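Local coordinates for reticulocyte binding protein (Streptococcus agalactiae COH1, PDB 3FAW) that probably hydrolyses the alpha-1,6 linkages of pullulan and related alpha-glucans as a pullulanase of the streptococcal cell surface, at residues Asp440-Leu445 and Phe454-Met459; Tyr444-Phe449 and Lys472-Ile477; Gly746-Val751 and Lys769-Gly774. One frame throughout, in Å; residues are numbered along the deposited sequence.

Overall arrangement
Coming from the N terminus, the chain passes through two beta-rich modules before it enters the eight-stranded parallel barrel, where interactions 1 and 2 both start on helix 432-449. Interaction 1 closes first, a short return from the helix to the next barrel strand, 453-456. The chain then runs on into helix 464-477, which comes back alongside the first helix and closes interaction 2. Tyr-444 and Leu-445 belong to both contacts, whose centres are 10 Å apart, and Ile-442 also touches Ala-474. Interaction 3 follows much later, inside the C-terminal beta domain. Its centre is about 43 Å from each of the others, and no atoms touch.

Interaction 1 (Asp440-Leu445 and Phe454-Met459); sequences DSIKYL and FRFDMM
The carbonyl oxygen of Ile-442 takes a hydrogen bond from the hydroxyl of Thr-446, one turn on, and also lies 3.7 Å from CZ of Phe-454. That ring is the centre of the contact. Ile-442 CD1 stands over one face, 3.6 Å from the centroid of the Phe-454 ring and 13° off its normal, a close CH-pi contact. Leu-445 reaches the same ring differently: its CB sits in the ring plane at the edge, 3.9 Å from Phe-454 CE1. With CG1 of Ile-442 beside its backbone N (chi1 -70°), CD1 is carried on toward the second phenylalanine, ending 4.0 Å from CZ of Phe-456. Met-483, on strand 482-485, touches all three of Ile-442, Phe-454 and Phe-456, so the core is shared with the next strand.

Arg-455, between the two phenylalanines, turns to the barrel interior, where its NH2 makes a salt bridge to Asp-457 OD1 (2.8 Å) and another to Asp-389. Helix and strand run nearly antiparallel, at 153°. This is the helix-to-strand return of a beta/alpha barrel, here leading into the Phe-Arg-Phe-Asp sequence at the fourth strand characteristic of the alpha-amylase family.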
loop_
_atom_site.group_PDB
_atom_site.type_symbol
_atom_site.label_atom_id
_atom_site.label_comp_id
_atom_site.label_asym_id
_atom_site.label_seq_id
_atom_site.Cartn_x
_atom_site.Cartn_y
_atom_site.Cartn_z
ATOM N N ASP A 440 0.352 7.782 -14.577
ATOM C CA ASP A 440 -0.670 7.373 -15.551
ATOM C C ASP A 440 -1.601 6.291 -15.003
ATOM O O ASP A 440 -2.796 6.309 -15.290
ATOM C CB ASP A 440 -0.046 6.866 -16.859
ATOM C CG ASP A 440 0.732 7.937 -17.605
ATOM O OD1 ASP A 440 0.463 9.148 -17.429
ATOM O OD2 ASP A 440 1.629 7.549 -18.378
ATOM N N SER A 441 -1.057 5.345 -14.236
ATOM C CA SER A 441 -1.881 4.300 -13.618
ATOM C C SER A 441 -2.800 4.877 -12.539
ATOM O O SER A 441 -3.963 4.492 -12.441
ATOM C CB SER A 441 -1.020 3.165 -13.051
ATOM O OG SER A 441 0.093 3.663 -12.334
ATOM N N ILE A 442 -2.285 5.815 -11.747
ATOM C CA ILE A 442 -3.108 6.506 -10.754
ATOM C C ILE A 442 -4.244 7.281 -11.434
ATOM O O ILE A 442 -5.379 7.261 -10.963
ATOM C CB ILE A 442 -2.262 7.453 -9.863
ATOM C CG1 ILE A 442 -1.361 6.645 -8.916
ATOM C CG2 ILE A 442 -3.165 8.392 -9.060
ATOM C CD1 ILE A 442 -2.085 5.993 -7.740
ATOM N N LYS A 443 -3.945 7.944 -12.548
ATOM C CA LYS A 443 -4.966 8.675 -13.312
ATOM C C LYS A 443 -5.992 7.738 -13.949
ATOM O O LYS A 443 -7.190 8.037 -13.968
ATOM C CB LYS A 443 -4.319 9.520 -14.414
ATOM C CG LYS A 443 -3.594 10.763 -13.924
ATOM C CD LYS A 443 -2.732 11.363 -15.026
ATOM C CE LYS A 443 -3.568 12.012 -16.120
ATOM N NZ LYS A 443 -2.756 12.291 -17.332
ATOM N N TYR A 444 -5.516 6.619 -14.485
ATOM C CA TYR A 444 -6.396 5.622 -15.097
ATOM C C TYR A 444 -7.326 4.997 -14.056
ATOM O O TYR A 444 -8.545 4.977 -14.241
ATOM C CB TYR A 444 -5.579 4.540 -15.817
ATOM C CG TYR A 444 -6.387 3.315 -16.202
ATOM C CD1 TYR A 444 -7.265 3.339 -17.283
ATOM C CD2 TYR A 444 -6.278 2.135 -15.475
ATOM C CE1 TYR A 444 -8.009 2.206 -17.632
ATOM C CE2 TYR A 444 -7.011 1.006 -15.815
ATOM C CZ TYR A 444 -7.877 1.043 -16.886
ATOM O OH TYR A 444 -8.601 -0.093 -17.209
ATOM N N LEU A 445 -6.755 4.506 -12.959
ATOM C CA LEU A 445 -7.556 3.922 -11.884
ATOM C C LEU A 445 -8.572 4.918 -11.323
ATOM O O LEU A 445 -9.726 4.556 -11.085
ATOM C CB LEU A 445 -6.662 3.374 -10.767
ATOM C CG LEU A 445 -5.782 2.184 -11.180
ATOM C CD1 LEU A 445 -4.725 1.865 -10.113
ATOM C CD2 LEU A 445 -6.635 0.958 -11.498
ATOM N N PHE A 454 -6.018 6.321 -2.518
ATOM C CA PHE A 454 -4.951 5.342 -2.730
ATOM C C PHE A 454 -4.084 5.195 -1.484
ATOM O O PHE A 454 -3.839 6.179 -0.771
ATOM C CB PHE A 454 -4.065 5.763 -3.913
ATOM C CG PHE A 454 -4.777 5.755 -5.234
ATOM C CD1 PHE A 454 -4.855 4.590 -5.991
ATOM C CD2 PHE A 454 -5.378 6.909 -5.718
ATOM C CE1 PHE A 454 -5.517 4.581 -7.209
ATOM C CE2 PHE A 454 -6.044 6.906 -6.927
ATOM C CZ PHE A 454 -6.117 5.741 -7.675
ATOM N N ARG A 455 -3.624 3.969 -1.230
ATOM C CA ARG A 455 -2.632 3.694 -0.184
ATOM C C ARG A 455 -1.338 3.201 -0.816
ATOM O O ARG A 455 -1.342 2.202 -1.523
ATOM C CB ARG A 455 -3.120 2.638 0.820
ATOM C CG ARG A 455 -2.269 2.609 2.096
ATOM C CD ARG A 455 -1.912 1.231 2.629
ATOM N NE ARG A 455 -0.988 0.488 1.783
ATOM C CZ ARG A 455 -0.110 -0.426 2.209
ATOM N NH1 ARG A 455 0.028 -0.735 3.491
ATOM N NH2 ARG A 455 0.663 -1.032 1.328
ATOM N N PHE A 456 -0.233 3.889 -0.543
ATOM C CA PHE A 456 1.059 3.532 -1.123
ATOM C C PHE A 456 1.876 2.613 -0.208
ATOM O O PHE A 456 2.154 2.944 0.940
ATOM C CB PHE A 456 1.876 4.782 -1.444
ATOM C CG PHE A 456 1.342 5.582 -2.604
ATOM C CD1 PHE A 456 1.652 5.225 -3.909
ATOM C CD2 PHE A 456 0.548 6.705 -2.390
ATOM C CE1 PHE A 456 1.166 5.967 -4.983
ATOM C CE2 PHE A 456 0.061 7.449 -3.455
ATOM C CZ PHE A 456 0.368 7.082 -4.750
ATOM N N ASP A 457 2.250 1.455 -0.745
ATOM C CA ASP A 457 3.124 0.519 -0.061
ATOM C C ASP A 457 4.549 1.069 -0.103
ATOM O O ASP A 457 5.017 1.522 -1.154
ATOM C CB ASP A 457 3.063 -0.851 -0.743
ATOM C CG ASP A 457 3.699 -1.949 0.088
ATOM O OD1 ASP A 457 3.162 -2.298 1.164
ATOM O OD2 ASP A 457 4.737 -2.473 -0.346
ATOM N N MET A 458 5.223 1.041 1.045
ATOM C CA MET A 458 6.591 1.541 1.172
ATOM C C MET A 458 6.782 2.847 0.398
ATOM O O MET A 458 7.685 2.978 -0.437
ATOM C CB MET A 458 7.580 0.469 0.715
ATOM C CG MET A 458 7.477 -0.813 1.531
ATOM S SD MET A 458 8.829 -1.967 1.255
ATOM C CE MET A 458 10.206 -1.063 1.956
ATOM N N MET A 459 5.923 3.821 0.702
ATOM C CA MET A 459 5.946 5.122 0.034
ATOM C C MET A 459 7.309 5.809 0.181
ATOM O O MET A 459 7.706 6.600 -0.673
ATOM C CB MET A 459 4.837 6.020 0.594
ATOM C CG MET A 459 4.511 7.222 -0.272
ATOM S SD MET A 459 2.991 8.054 0.236
ATOM C CE MET A 459 3.439 8.565 1.896
#

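Interaction 2 (Tyr444-Phe449 and Lys472-Ile477); sequences YLTSEF and KEAKAI
Ile-477 reaches across to Thr-446 and Ser-447, and its side chain can be followed outward. At the root, CB of Ile-477 is 4.1 Å from the methyl CG2 of Thr-446. The CG2 branch, anti to the backbone N, goes into the angle between two residues of the other helix: it lies 4.0 Å from Thr-446 CG2 and at the same distance from Ser-447 CB. The other branch leaves through CG1 and is extended (chi2 166°), which brings the tip, CD1, to 4.1 Å from Ser-447 CB and also against the backbone oxygen of Lys-443. CB, CG2 and CD1 of Ile-477 thus all meet carbons of Thr-446 or Ser-447, and no hydrogen bond crosses between the segments.

The hydroxyls on this side turn back into their own helix. Ser-447 OG bonds to Lys-443 O, one turn earlier, and the Thr-446 hydroxyl is likewise held within the helix, at Ile-442. Thr-446 is thereby split: its methyl faces Ile-477, while OG1, beside the backbone N (chi1 -55°), has CB of Ala-474 at 4.0 Å. Ala-474 has no more than a methyl here.

On the far side of helix 432-449, Phe-449 packs on helix 367-381, so the helix is held between its two neighbours. The short segments run almost parallel, 15° apart, with axes 9.6 Å apart at closest. That is the side-by-side packing of successive helices in the outer layer of a beta/alpha barrel.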
loop_
_atom_site.group_PDB
_atom_site.type_symbol
_atom_site.label_atom_id
_atom_site.label_comp_id
_atom_site.label_asym_id
_atom_site.label_seq_id
_atom_site.Cartn_x
_atom_site.Cartn_y
_atom_site.Cartn_z
ATOM N N TYR A 444 -5.516 6.619 -14.485
ATOM C CA TYR A 444 -6.396 5.622 -15.097
ATOM C C TYR A 444 -7.326 4.997 -14.056
ATOM O O TYR A 444 -8.545 4.977 -14.241
ATOM C CB TYR A 444 -5.579 4.540 -15.817
ATOM C CG TYR A 444 -6.387 3.315 -16.202
ATOM C CD1 TYR A 444 -7.265 3.339 -17.283
ATOM C CD2 TYR A 444 -6.278 2.135 -15.475
ATOM C CE1 TYR A 444 -8.009 2.206 -17.632
ATOM C CE2 TYR A 444 -7.011 1.006 -15.815
ATOM C CZ TYR A 444 -7.877 1.043 -16.886
ATOM O OH TYR A 444 -8.601 -0.093 -17.209
ATOM N N LEU A 445 -6.755 4.506 -12.959
ATOM C CA LEU A 445 -7.556 3.922 -11.884
ATOM C C LEU A 445 -8.572 4.918 -11.323
ATOM O O LEU A 445 -9.726 4.556 -11.085
ATOM C CB LEU A 445 -6.662 3.374 -10.767
ATOM C CG LEU A 445 -5.782 2.184 -11.180
ATOM C CD1 LEU A 445 -4.725 1.865 -10.113
ATOM C CD2 LEU A 445 -6.635 0.958 -11.498
ATOM N N THR A 446 -8.156 6.172 -11.137
ATOM C CA THR A 446 -9.058 7.200 -10.612
ATOM C C THR A 446 -10.231 7.461 -11.554
ATOM O O THR A 446 -11.384 7.366 -11.150
ATOM C CB THR A 446 -8.336 8.548 -10.361
ATOM O OG1 THR A 446 -7.218 8.348 -9.493
ATOM C CG2 THR A 446 -9.284 9.548 -9.720
ATOM N N SER A 447 -9.927 7.793 -12.805
ATOM C CA SER A 447 -10.951 8.226 -13.753
ATOM C C SER A 447 -11.791 7.066 -14.306
ATOM O O SER A 447 -12.990 7.230 -14.531
ATOM C CB SER A 447 -10.325 9.033 -14.901
ATOM O OG SER A 447 -9.431 8.242 -15.658
ATOM N N GLU A 448 -11.170 5.905 -14.515
ATOM C CA GLU A 448 -11.874 4.747 -15.085
ATOM C C GLU A 448 -12.725 4.011 -14.044
ATOM O O GLU A 448 -13.893 3.719 -14.290
ATOM C CB GLU A 448 -10.884 3.770 -15.732
ATOM C CG GLU A 448 -11.541 2.705 -16.610
ATOM C CD GLU A 448 -12.396 3.304 -17.714
ATOM O OE1 GLU A 448 -11.918 4.227 -18.402
ATOM O OE2 GLU A 448 -13.547 2.855 -17.893
ATOM N N PHE A 449 -12.134 3.702 -12.891
ATOM C CA PHE A 449 -12.840 2.959 -11.834
ATOM C C PHE A 449 -13.492 3.855 -10.761
ATOM O O PHE A 449 -14.148 3.352 -9.847
ATOM C CB PHE A 449 -11.897 1.930 -11.198
ATOM C CG PHE A 449 -11.504 0.812 -12.130
ATOM C CD1 PHE A 449 -12.308 -0.314 -12.266
ATOM C CD2 PHE A 449 -10.336 0.890 -12.882
ATOM C CE1 PHE A 449 -11.949 -1.350 -13.129
ATOM C CE2 PHE A 449 -9.971 -0.138 -13.746
ATOM C CZ PHE A 449 -10.775 -1.258 -13.872
ATOM N N LYS A 472 -1.565 15.498 -7.275
ATOM C CA LYS A 472 -2.046 16.647 -8.042
ATOM C C LYS A 472 -2.998 16.201 -9.151
ATOM O O LYS A 472 -4.103 16.731 -9.281
ATOM C CB LYS A 472 -0.861 17.424 -8.632
ATOM C CG LYS A 472 -1.231 18.732 -9.330
ATOM C CD LYS A 472 0.007 19.456 -9.842
ATOM C CE LYS A 472 -0.349 20.775 -10.515
ATOM N NZ LYS A 472 0.845 21.460 -11.085
ATOM N N GLU A 473 -2.560 15.211 -9.923
ATOM C CA GLU A 473 -3.330 14.678 -11.049
ATOM C C GLU A 473 -4.616 13.990 -10.607
ATOM O O GLU A 473 -5.666 14.180 -11.224
ATOM C CB GLU A 473 -2.477 13.693 -11.856
ATOM C CG GLU A 473 -1.304 14.333 -12.607
ATOM C CD GLU A 473 -1.727 15.179 -13.808
ATOM O OE1 GLU A 473 -2.856 15.008 -14.316
ATOM O OE2 GLU A 473 -0.914 16.017 -14.255
ATOM N N ALA A 474 -4.521 13.179 -9.552
ATOM C CA ALA A 474 -5.680 12.476 -9.002
ATOM C C ALA A 474 -6.696 13.472 -8.432
ATOM O O ALA A 474 -7.902 13.349 -8.672
ATOM C CB ALA A 474 -5.238 11.484 -7.925
ATOM N N LYS A 475 -6.200 14.462 -7.688
ATOM C CA LYS A 475 -7.065 15.477 -7.096
ATOM C C LYS A 475 -7.743 16.336 -8.168
ATOM O O LYS A 475 -8.881 16.762 -7.979
ATOM C CB LYS A 475 -6.305 16.344 -6.084
ATOM C CG LYS A 475 -7.107 17.547 -5.574
ATOM C CD LYS A 475 -6.757 17.933 -4.148
ATOM C CE LYS A 475 -7.483 17.047 -3.141
ATOM N NZ LYS A 475 -7.466 17.629 -1.770
ATOM N N ALA A 476 -7.059 16.568 -9.291
ATOM C CA ALA A 476 -7.641 17.318 -10.408
ATOM C C ALA A 476 -8.830 16.585 -11.029
ATOM O O ALA A 476 -9.801 17.215 -11.429
ATOM C CB ALA A 476 -6.585 17.616 -11.471
ATOM N N ILE A 477 -8.755 15.258 -11.098
ATOM C CA ILE A 477 -9.874 14.443 -11.589
ATOM C C ILE A 477 -10.986 14.363 -10.541
ATOM O O ILE A 477 -12.157 14.598 -10.853
ATOM C CB ILE A 477 -9.428 13.006 -11.944
ATOM C CG1 ILE A 477 -8.380 13.021 -13.061
ATOM C CG2 ILE A 477 -10.627 12.159 -12.374
ATOM C CD1 ILE A 477 -7.655 11.696 -13.238
#

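Interaction 3 (Gly746-Val751 and Lys769-Gly774); sequences GDIYAV and KHLLKG
The imidazole of His-770 meets Ile-748 obliquely: CD1 of the isoleucine comes within 3.7 Å of CE1 of the histidine. One face of the ring belongs to the histidine's own neighbour, Leu-771, whose CG stands 3.9 Å above the ring plane, displaced toward the rim. A chi1 of 64° puts the His-770 ring between its backbone N and carbonyl carbon, and from there it leans over the beginning of the strand. The side chains of Ile-748 and His-770 cross at about a right angle.

Strand 748-754 is central in the antiparallel sheet of the C-terminal domain, bonded through its backbone to strand 736-742 on one edge and strand 807-813 on the other. Its side chains alternate: Ile-748 and Ala-750 point to the 3-10 segment 769-773, while Tyr-749 points away, and its side chain touches Thr-704 and Ala-706 on the other side of the sheet. The 3-10 segment thus lies across one face of the sheet.

Leu-771 spreads its two methyls over that face. Both meet Ala-750 CB, CD1 at 3.6 Å, and CD2 also lies 4.0 Å from Ile-748 CG2. Gln-740 of the adjoining strand touches Ile-748, His-770 and Leu-771, and Val-813 meets Leu-771 from the other neighbouring strand. Leu-772 N bonds to Lys-769 O and Gly-774 N to Leu-771 O, both i to i+3 bonds of 3.1 Å.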
loop_
_atom_site.group_PDB
_atom_site.type_symbol
_atom_site.label_atom_id
_atom_site.label_comp_id
_atom_site.label_asym_id
_atom_site.label_seq_id
_atom_site.Cartn_x
_atom_site.Cartn_y
_atom_site.Cartn_z
ATOM N N GLY A 746 -19.583 23.657 20.586
ATOM C CA GLY A 746 -19.120 23.771 21.973
ATOM C C GLY A 746 -20.136 23.234 23.004
ATOM O O GLY A 746 -20.122 23.675 24.159
ATOM N N ASP A 747 -20.892 22.179 22.673
ATOM C CA ASP A 747 -20.574 20.756 23.090
ATOM C C ASP A 747 -19.168 20.293 23.492
ATOM O O ASP A 747 -18.211 20.397 22.724
ATOM C CB ASP A 747 -21.215 19.750 22.121
ATOM C CG ASP A 747 -22.717 19.954 21.977
ATOM O OD1 ASP A 747 -23.255 20.920 22.565
ATOM O OD2 ASP A 747 -23.356 19.149 21.269
ATOM N N ILE A 748 -19.095 19.741 24.709
ATOM C CA ILE A 748 -17.855 19.230 25.306
ATOM C C ILE A 748 -17.887 17.700 25.428
ATOM O O ILE A 748 -18.887 17.133 25.868
ATOM C CB ILE A 748 -17.626 19.837 26.722
ATOM C CG1 ILE A 748 -17.383 21.349 26.631
ATOM C CG2 ILE A 748 -16.446 19.163 27.426
ATOM C CD1 ILE A 748 -17.519 22.076 27.969
ATOM N N TYR A 749 -16.785 17.048 25.053
ATOM C CA TYR A 749 -16.634 15.592 25.180
ATOM C C TYR A 749 -15.367 15.242 25.963
ATOM O O TYR A 749 -14.283 15.718 25.628
ATOM C CB TYR A 749 -16.569 14.932 23.797
ATOM C CG TYR A 749 -17.854 15.023 23.003
ATOM C CD1 TYR A 749 -18.754 13.963 22.973
ATOM C CD2 TYR A 749 -18.166 16.168 22.278
ATOM C CE1 TYR A 749 -19.941 14.045 22.244
ATOM C CE2 TYR A 749 -19.350 16.261 21.548
ATOM C CZ TYR A 749 -20.231 15.196 21.534
ATOM O OH TYR A 749 -21.403 15.286 20.811
ATOM N N ALA A 750 -15.505 14.408 26.995
ATOM C CA ALA A 750 -14.358 13.960 27.798
ATOM C C ALA A 750 -14.204 12.445 27.726
ATOM O O ALA A 750 -15.159 11.713 27.986
ATOM C CB ALA A 750 -14.518 14.398 29.246
ATOM N N VAL A 751 -12.998 11.990 27.384
ATOM C CA VAL A 751 -12.686 10.563 27.248
ATOM C C VAL A 751 -11.765 10.104 28.381
ATOM O O VAL A 751 -10.715 10.703 28.611
ATOM C CB VAL A 751 -11.971 10.265 25.904
ATOM C CG1 VAL A 751 -11.795 8.753 25.712
ATOM C CG2 VAL A 751 -12.737 10.875 24.733
ATOM N N LYS A 769 -14.733 20.129 36.870
ATOM C CA LYS A 769 -15.896 19.744 37.690
ATOM C C LYS A 769 -17.212 19.763 36.907
ATOM O O LYS A 769 -18.140 19.018 37.223
ATOM C CB LYS A 769 -16.028 20.650 38.928
ATOM C CG LYS A 769 -16.363 22.109 38.620
ATOM C CD LYS A 769 -16.525 22.933 39.887
ATOM C CE LYS A 769 -17.000 24.340 39.566
ATOM N NZ LYS A 769 -17.216 25.161 40.793
ATOM N N HIS A 770 -17.282 20.621 35.894
ATOM C CA HIS A 770 -18.454 20.719 35.017
ATOM C C HIS A 770 -18.815 19.394 34.324
ATOM O O HIS A 770 -19.954 19.209 33.895
ATOM C CB HIS A 770 -18.222 21.806 33.962
ATOM C CG HIS A 770 -17.095 21.509 33.023
ATOM N ND1 HIS A 770 -17.296 20.955 31.778
ATOM C CD2 HIS A 770 -15.757 21.677 33.149
ATOM C CE1 HIS A 770 -16.132 20.798 31.176
ATOM N NE2 HIS A 770 -15.181 21.227 31.986
ATOM N N LEU A 771 -17.847 18.483 34.219
ATOM C CA LEU A 771 -18.066 17.174 33.602
ATOM C C LEU A 771 -18.978 16.260 34.425
ATOM O O LEU A 771 -19.594 15.345 33.878
ATOM C CB LEU A 771 -16.728 16.468 33.356
ATOM C CG LEU A 771 -15.759 17.135 32.376
ATOM C CD1 LEU A 771 -14.459 16.334 32.295
ATOM C CD2 LEU A 771 -16.395 17.285 30.998
ATOM N N LEU A 772 -19.067 16.506 35.732
ATOM C CA LEU A 772 -19.929 15.711 36.614
ATOM C C LEU A 772 -21.425 15.908 36.324
ATOM O O LEU A 772 -22.246 15.094 36.740
ATOM C CB LEU A 772 -19.634 16.030 38.087
ATOM C CG LEU A 772 -18.244 15.624 38.589
ATOM C CD1 LEU A 772 -17.899 16.354 39.876
ATOM C CD2 LEU A 772 -18.153 14.114 38.780
ATOM N N LYS A 773 -21.765 16.985 35.613
ATOM C CA LYS A 773 -23.151 17.274 35.220
ATOM C C LYS A 773 -23.517 16.697 33.849
ATOM O O LYS A 773 -24.654 16.837 33.401
ATOM C CB LYS A 773 -23.385 18.788 35.197
ATOM C CG LYS A 773 -23.134 19.500 36.527
ATOM C CD LYS A 773 -24.174 19.156 37.593
ATOM C CE LYS A 773 -25.566 19.656 37.234
ATOM N NZ LYS A 773 -26.501 19.578 38.390
ATOM N N GLY A 774 -22.554 16.056 33.190
ATOM C CA GLY A 774 -22.749 15.527 31.842
ATOM C C GLY A 774 -23.393 14.152 31.791
ATOM O O GLY A 774 -23.694 13.552 32.821
#